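Local coordinates for protein purine nucleoside phosphorylase (Grouper iridovirus, PDB 3KHS) that probably catalyses the reversible phosphorolysis of purine nucleosides, releasing the free base and ribose 1-phosphate for purine salvage, at residues L32-D37 with A260-S265; L178-A183 with S265-A270. All blocks are in the same frame, centred on the assembly; numbering follows the deposited sequence.

Overall arrangement
Read from the N terminus, the chain leaves strand 24-28 and enters the loop that holds 32-37, the first partner of contact 1. Much later, helix 165-178 ends and 178-183, the first partner of contact 2, leads into strand 184-191. Both meet the last helix, 257-279, whose residues 260-265 close the long loop of contact 1 and whose residues 265-270 close the shorter loop of contact 2. The two loops therefore cross rather than nest. Their centres lie about 11 Å apart, with Ser265 common to both segments on the helix. One helix thus joins the loop between strands 24-28 and 42-46 to the turn between helix 165-178 and strand 184-191.

Contact 1. Residues L32-D37 with A260-S265; sequences LGKIGD and AGEEAS
Lys34 and Ser265 illustrate how a polar group can be buried against plain hydrocarbon. The serine hydroxyl is turned anti to its own backbone nitrogen (chi1 -169°), and in that rotamer OG presses against the root of the lysine chain, 3.1 Å from Lys34 CB and 3.3 Å from Lys34 CG. Leu32 adds CD2, 4.4 Å from Ser265 CA, a looser apolar touch beside the helix backbone. Leu32 and Ser265 form the buried half of the contact. Leu32 and Ile35 also rest on Thr111 of strand 107-116, which places this side against the sheet. A phosphate ion, probably from the crystallisation liquor, lies about 6 Å from the Leu32 side chain and may mark a phosphate pocket.

The other half faces solvent. A bend at chi2 of Lys34 (-91°) lays the outer lysine chain across the Glu262 carboxylate, the two long side chains running roughly perpendicular. Lys34 CE makes the closest approach, 3.4 Å from Glu262 OE2, while Lys34 NZ lies past it at 4.3 Å from the same oxygen, too far for a salt bridge.

The chemistry is lopsided. The charged pair can offer at most a mild, solvent-screened attraction, and the buried Ser265 OG has no hydrogen-bonding partner in the model, so cohesion here probably rests mainly on van der Waals packing.

Contact 2. Residues L178-A183 with S265-A270; sequences LGMSYA and SARMTA
Arg267 and Met180 carry most of this interface, and they show how a guanidinium can pack against methionine carbon and sulfur, with no acidic partner across the contact. The two chains lie side by side but point opposite ways: the methionine runs toward the helix while the arginine runs out from it. The methionine sulfur therefore lies alongside the inner arginine chain, with Met180 SD 4.0 Å from Arg267 CB and 3.8 Å from Arg267 NE. Farther out, Arg267 NH2 comes to 3.6 Å from Met180 CG. A turn at chi3 (88°) in Arg267 brings its guanidinium beside Met180 and Ala183, whose Met180 CG and Ala183 CB approach it obliquely. Ala183 is the looser neighbour, its CB 4.3 Å from Arg267 NH2. Both Met180 and Arg267 also touch Phe126 of strand 126-129, so the pair packs against the sheet as well. Backbone hydrogen bonding between Ala183 and Phe126, and a hydrogen bond between Met180 O and Thr184 OG1, hold the loop where strand 184-191 begins.

Leu178 makes a second, smaller patch about one helical turn along. Its two methyls divide the work: Leu178 CD2 meets Ala270 CB at 4.1 Å, and Leu178 CD1 lies 4.0 Å from the carbonyl carbon Ala270 C.

Gly179, with positive phi (84°), closes helix 165-178 in a Schellman motif, a classic C-terminal cap. The whole is a helix-to-strand connection of an alpha/beta fold, packed against the last helix, 257-279, of this phosphorylase.

Contact 1. Residues L32-D37 with A260-S265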
ATOM      1  N   LEU B  32       4.500  -1.209 -27.771  1.00 44.34           N
ATOM      2  CA  LEU B  32       5.820  -0.816 -28.240  1.00 47.63           C
ATOM      3  C   LEU B  32       6.685  -2.020 -28.649  1.00 49.10           C
ATOM      4  O   LEU B  32       7.910  -1.942 -28.671  1.00 51.49           O
ATOM      5  CB  LEU B  32       6.498  -0.002 -27.135  1.00 42.72           C
ATOM      6  CG  LEU B  32       5.670   1.215 -26.723  1.00 40.25           C
ATOM      7  CD1 LEU B  32       6.313   1.915 -25.519  1.00 35.21           C
ATOM      8  CD2 LEU B  32       5.562   2.172 -27.927  1.00 35.31           C
ATOM      9  N   GLY B  33       6.028  -3.128 -28.973  1.00 53.08           N
ATOM     10  CA  GLY B  33       6.732  -4.332 -29.384  1.00 53.31           C
ATOM     11  C   GLY B  33       7.617  -4.171 -30.608  1.00 54.22           C
ATOM     12  O   GLY B  33       8.752  -4.650 -30.635  1.00 56.26           O
ATOM     13  N   LYS B  34       7.105  -3.498 -31.628  1.00 53.21           N
ATOM     14  CA  LYS B  34       7.860  -3.293 -32.860  1.00 55.68           C
ATOM     15  C   LYS B  34       9.334  -2.959 -32.621  1.00 51.55           C
ATOM     16  O   LYS B  34      10.171  -3.248 -33.454  1.00 54.62           O
ATOM     17  CB  LYS B  34       7.204  -2.185 -33.691  1.00 59.44           C
ATOM     18  CG  LYS B  34       5.800  -2.502 -34.193  1.00 63.10           C
ATOM     19  CD  LYS B  34       5.805  -3.153 -35.578  1.00 71.03           C
ATOM     20  CE  LYS B  34       4.369  -3.356 -36.095  1.00 74.29           C
ATOM     21  NZ  LYS B  34       4.282  -3.909 -37.494  1.00 75.69           N
ATOM     22  N   ILE B  35       9.645  -2.351 -31.483  1.00 49.38           N
ATOM     23  CA  ILE B  35      11.014  -1.987 -31.168  1.00 50.42           C
ATOM     24  C   ILE B  35      11.950  -3.182 -31.348  1.00 53.31           C
ATOM     25  O   ILE B  35      13.108  -3.025 -31.730  1.00 53.71           O
ATOM     26  CB  ILE B  35      11.143  -1.518 -29.697  1.00 50.04           C
ATOM     27  CG1 ILE B  35      10.265  -0.303 -29.430  1.00 44.88           C
ATOM     28  CG2 ILE B  35      12.588  -1.183 -29.381  1.00 53.18           C
ATOM     29  CD1 ILE B  35      10.467   0.281 -28.029  1.00 50.28           C
ATOM     30  N   GLY B  36      11.429  -4.372 -31.057  1.00 54.53           N
ATOM     31  CA  GLY B  36      12.208  -5.592 -31.147  1.00 55.14           C
ATOM     32  C   GLY B  36      12.671  -6.004 -32.528  1.00 58.49           C
ATOM     33  O   GLY B  36      13.719  -6.631 -32.667  1.00 58.81           O
ATOM     34  N   ASP B  37      11.891  -5.666 -33.549  1.00 59.17           N
ATOM     35  CA  ASP B  37      12.243  -6.005 -34.916  1.00 61.08           C
ATOM     36  C   ASP B  37      13.552  -5.322 -35.281  1.00 62.79           C
ATOM     37  O   ASP B  37      14.185  -5.670 -36.270  1.00 63.53           O
ATOM     38  CB  ASP B  37      11.163  -5.531 -35.886  1.00 61.82           C
ATOM     39  CG  ASP B  37       9.773  -6.004 -35.500  1.00 67.80           C
ATOM     40  OD1 ASP B  37       9.652  -7.103 -34.888  1.00 67.13           O
ATOM     41  OD2 ASP B  37       8.806  -5.270 -35.832  1.00 63.96           O
ATOM     42  N   ALA B 260      -2.812   6.300 -34.129  1.00 72.63           N
ATOM     43  CA  ALA B 260      -1.867   6.799 -33.129  1.00 67.87           C
ATOM     44  C   ALA B 260      -0.802   5.770 -32.742  1.00 66.40           C
ATOM     45  O   ALA B 260       0.392   6.056 -32.829  1.00 64.56           O
ATOM     46  CB  ALA B 260      -2.630   7.282 -31.866  1.00 59.85           C
ATOM     47  N   GLY B 261      -1.229   4.568 -32.354  1.00 67.20           N
ATOM     48  CA  GLY B 261      -0.280   3.550 -31.929  1.00 67.51           C
ATOM     49  C   GLY B 261       0.900   3.241 -32.849  1.00 68.01           C
ATOM     50  O   GLY B 261       2.049   3.122 -32.396  1.00 64.04           O
ATOM     51  N   GLU B 262       0.628   3.105 -34.145  1.00 66.19           N
ATOM     52  CA  GLU B 262       1.687   2.780 -35.087  1.00 66.74           C
ATOM     53  C   GLU B 262       2.716   3.886 -35.286  1.00 66.41           C
ATOM     54  O   GLU B 262       3.899   3.603 -35.480  1.00 64.70           O
ATOM     55  CB  GLU B 262       1.098   2.355 -36.432  1.00 70.40           C
ATOM     56  CG  GLU B 262       0.954   0.838 -36.581  1.00 77.90           C
ATOM     57  CD  GLU B 262       2.244   0.073 -36.241  1.00 82.25           C
ATOM     58  OE1 GLU B 262       3.309   0.390 -36.829  1.00 81.45           O
ATOM     59  OE2 GLU B 262       2.190  -0.848 -35.385  1.00 82.72           O
ATOM     60  N   GLU B 263       2.272   5.136 -35.238  1.00 64.46           N
ATOM     61  CA  GLU B 263       3.180   6.256 -35.389  1.00 61.08           C
ATOM     62  C   GLU B 263       4.014   6.331 -34.128  1.00 57.60           C
ATOM     63  O   GLU B 263       5.223   6.561 -34.180  1.00 54.23           O
ATOM     64  CB  GLU B 263       2.395   7.545 -35.568  1.00 68.55           C
ATOM     65  CG  GLU B 263       3.240   8.722 -36.002  1.00 79.14           C
ATOM     66  CD  GLU B 263       2.400   9.815 -36.627  1.00 85.85           C
ATOM     67  OE1 GLU B 263       1.650   9.498 -37.584  1.00 88.00           O
ATOM     68  OE2 GLU B 263       2.488  10.980 -36.170  1.00 87.20           O
ATOM     69  N   ALA B 264       3.362   6.124 -32.991  1.00 51.18           N
ATOM     70  CA  ALA B 264       4.066   6.157 -31.719  1.00 52.28           C
ATOM     71  C   ALA B 264       5.178   5.102 -31.750  1.00 51.33           C
ATOM     72  O   ALA B 264       6.325   5.363 -31.381  1.00 52.86           O
ATOM     73  CB  ALA B 264       3.096   5.880 -30.578  1.00 46.17           C
ATOM     74  N   SER B 265       4.825   3.914 -32.217  1.00 49.31           N
ATOM     75  CA  SER B 265       5.748   2.798 -32.302  1.00 50.53           C
ATOM     76  C   SER B 265       6.981   3.123 -33.159  1.00 51.11           C
ATOM     77  O   SER B 265       8.124   2.844 -32.774  1.00 50.19           O
ATOM     78  CB  SER B 265       5.003   1.595 -32.877  1.00 47.73           C
ATOM     79  OG  SER B 265       5.766   0.421 -32.751  1.00 56.75           O
TER

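Contact 2. Residues L178-A183 with S265-A270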
ATOM      1  N   LEU B 178      15.999  13.967 -33.925  1.00 51.82           N
ATOM      2  CA  LEU B 178      14.987  13.317 -34.768  1.00 49.33           C
ATOM      3  C   LEU B 178      13.813  14.234 -35.082  1.00 48.34           C
ATOM      4  O   LEU B 178      12.892  13.840 -35.803  1.00 46.51           O
ATOM      5  CB  LEU B 178      14.467  12.026 -34.116  1.00 50.19           C
ATOM      6  CG  LEU B 178      15.437  10.836 -34.048  1.00 48.02           C
ATOM      7  CD1 LEU B 178      15.124  10.030 -32.806  1.00 44.32           C
ATOM      8  CD2 LEU B 178      15.353   9.971 -35.318  1.00 39.18           C
ATOM      9  N   GLY B 179      13.853  15.453 -34.544  1.00 46.63           N
ATOM     10  CA  GLY B 179      12.797  16.415 -34.806  1.00 48.61           C
ATOM     11  C   GLY B 179      11.573  16.277 -33.916  1.00 46.04           C
ATOM     12  O   GLY B 179      10.482  16.668 -34.318  1.00 47.03           O
ATOM     13  N   MET B 180      11.760  15.758 -32.702  1.00 45.56           N
ATOM     14  CA  MET B 180      10.650  15.532 -31.767  1.00 46.39           C
ATOM     15  C   MET B 180      10.817  16.337 -30.496  1.00 45.35           C
ATOM     16  O   MET B 180      10.142  16.089 -29.497  1.00 50.49           O
ATOM     17  CB  MET B 180      10.582  14.044 -31.382  1.00 41.73           C
ATOM     18  CG  MET B 180      10.743  13.078 -32.546  1.00 51.19           C
ATOM     19  SD  MET B 180      10.601  11.316 -32.089  1.00 56.65           S
ATOM     20  CE  MET B 180      11.908  11.201 -30.932  1.00 55.76           C
ATOM     21  N   SER B 181      11.715  17.302 -30.520  1.00 38.91           N
ATOM     22  CA  SER B 181      11.965  18.083 -29.322  1.00 39.15           C
ATOM     23  C   SER B 181      10.734  18.756 -28.718  1.00 36.78           C
ATOM     24  O   SER B 181      10.679  18.956 -27.509  1.00 38.34           O
ATOM     25  CB  SER B 181      13.030  19.140 -29.605  1.00 38.34           C
ATOM     26  OG  SER B 181      12.593  19.992 -30.653  1.00 40.44           O
ATOM     27  N   TYR B 182       9.755  19.105 -29.541  1.00 32.24           N
ATOM     28  CA  TYR B 182       8.570  19.792 -29.042  1.00 35.51           C
ATOM     29  C   TYR B 182       7.557  18.844 -28.419  1.00 35.61           C
ATOM     30  O   TYR B 182       6.683  19.272 -27.660  1.00 38.42           O
ATOM     31  CB  TYR B 182       7.920  20.598 -30.186  1.00 32.76           C
ATOM     32  CG  TYR B 182       8.623  21.919 -30.451  1.00 32.36           C
ATOM     33  CD1 TYR B 182       8.586  22.945 -29.506  1.00 31.70           C
ATOM     34  CD2 TYR B 182       9.397  22.110 -31.602  1.00 37.07           C
ATOM     35  CE1 TYR B 182       9.305  24.136 -29.685  1.00 32.81           C
ATOM     36  CE2 TYR B 182      10.127  23.293 -31.801  1.00 34.39           C
ATOM     37  CZ  TYR B 182      10.075  24.301 -30.832  1.00 40.60           C
ATOM     38  OH  TYR B 182      10.800  25.465 -30.996  1.00 36.43           O
ATOM     39  N   ALA B 183       7.716  17.561 -28.722  1.00 33.82           N
ATOM     40  CA  ALA B 183       6.826  16.490 -28.263  1.00 33.30           C
ATOM     41  C   ALA B 183       7.506  15.590 -27.243  1.00 34.58           C
ATOM     42  O   ALA B 183       6.962  14.540 -26.849  1.00 31.71           O
ATOM     43  CB  ALA B 183       6.407  15.636 -29.459  1.00 26.49           C
ATOM     44  N   SER B 265       4.825   3.914 -32.217  1.00 49.31           N
ATOM     45  CA  SER B 265       5.748   2.798 -32.302  1.00 50.53           C
ATOM     46  C   SER B 265       6.981   3.123 -33.159  1.00 51.11           C
ATOM     47  O   SER B 265       8.124   2.844 -32.774  1.00 50.19           O
ATOM     48  CB  SER B 265       5.003   1.595 -32.877  1.00 47.73           C
ATOM     49  OG  SER B 265       5.766   0.421 -32.751  1.00 56.75           O
ATOM     50  N   ALA B 266       6.748   3.705 -34.324  1.00 50.65           N
ATOM     51  CA  ALA B 266       7.837   4.055 -35.205  1.00 48.48           C
ATOM     52  C   ALA B 266       8.738   5.110 -34.559  1.00 48.63           C
ATOM     53  O   ALA B 266       9.961   4.937 -34.540  1.00 53.46           O
ATOM     54  CB  ALA B 266       7.295   4.540 -36.521  1.00 44.60           C
ATOM     55  N   ARG B 267       8.147   6.179 -34.017  1.00 46.29           N
ATOM     56  CA  ARG B 267       8.913   7.247 -33.369  1.00 44.60           C
ATOM     57  C   ARG B 267       9.759   6.704 -32.215  1.00 46.55           C
ATOM     58  O   ARG B 267      10.943   7.021 -32.093  1.00 46.18           O
ATOM     59  CB  ARG B 267       7.986   8.342 -32.806  1.00 43.43           C
ATOM     60  CG  ARG B 267       6.979   8.977 -33.787  1.00 45.60           C
ATOM     61  CD  ARG B 267       6.217  10.140 -33.141  1.00 41.33           C
ATOM     62  NE  ARG B 267       6.952  11.393 -33.309  1.00 62.48           N
ATOM     63  CZ  ARG B 267       6.491  12.610 -33.007  1.00 68.37           C
ATOM     64  NH1 ARG B 267       5.264  12.773 -32.504  1.00 72.07           N
ATOM     65  NH2 ARG B 267       7.261  13.676 -33.216  1.00 69.38           N
ATOM     66  N   MET B 268       9.132   5.897 -31.365  1.00 42.67           N
ATOM     67  CA  MET B 268       9.805   5.326 -30.208  1.00 41.74           C
ATOM     68  C   MET B 268      10.945   4.419 -30.645  1.00 38.65           C
ATOM     69  O   MET B 268      12.013   4.444 -30.049  1.00 39.85           O
ATOM     70  CB  MET B 268       8.806   4.543 -29.350  1.00 39.00           C
ATOM     71  CG  MET B 268       9.382   4.039 -28.026  1.00 34.99           C
ATOM     72  SD  MET B 268       9.930   5.314 -26.864  1.00 39.10           S
ATOM     73  CE  MET B 268       8.297   5.757 -26.050  1.00 32.12           C
ATOM     74  N   THR B 269      10.714   3.623 -31.684  1.00 38.89           N
ATOM     75  CA  THR B 269      11.742   2.733 -32.204  1.00 37.42           C
ATOM     76  C   THR B 269      12.947   3.526 -32.687  1.00 43.51           C
ATOM     77  O   THR B 269      14.088   3.158 -32.405  1.00 46.02           O
ATOM     78  CB  THR B 269      11.232   1.905 -33.385  1.00 42.57           C
ATOM     79  OG1 THR B 269      10.133   1.083 -32.964  1.00 38.49           O
ATOM     80  CG2 THR B 269      12.357   1.016 -33.926  1.00 36.47           C
ATOM     81  N   ALA B 270      12.693   4.609 -33.425  1.00 42.92           N
ATOM     82  CA  ALA B 270      13.762   5.461 -33.923  1.00 40.13           C
ATOM     83  C   ALA B 270      14.549   6.054 -32.762  1.00 42.51           C
ATOM     84  O   ALA B 270      15.786   6.033 -32.755  1.00 48.48           O
ATOM     85  CB  ALA B 270      13.180   6.571 -34.775  1.00 42.67           C
TER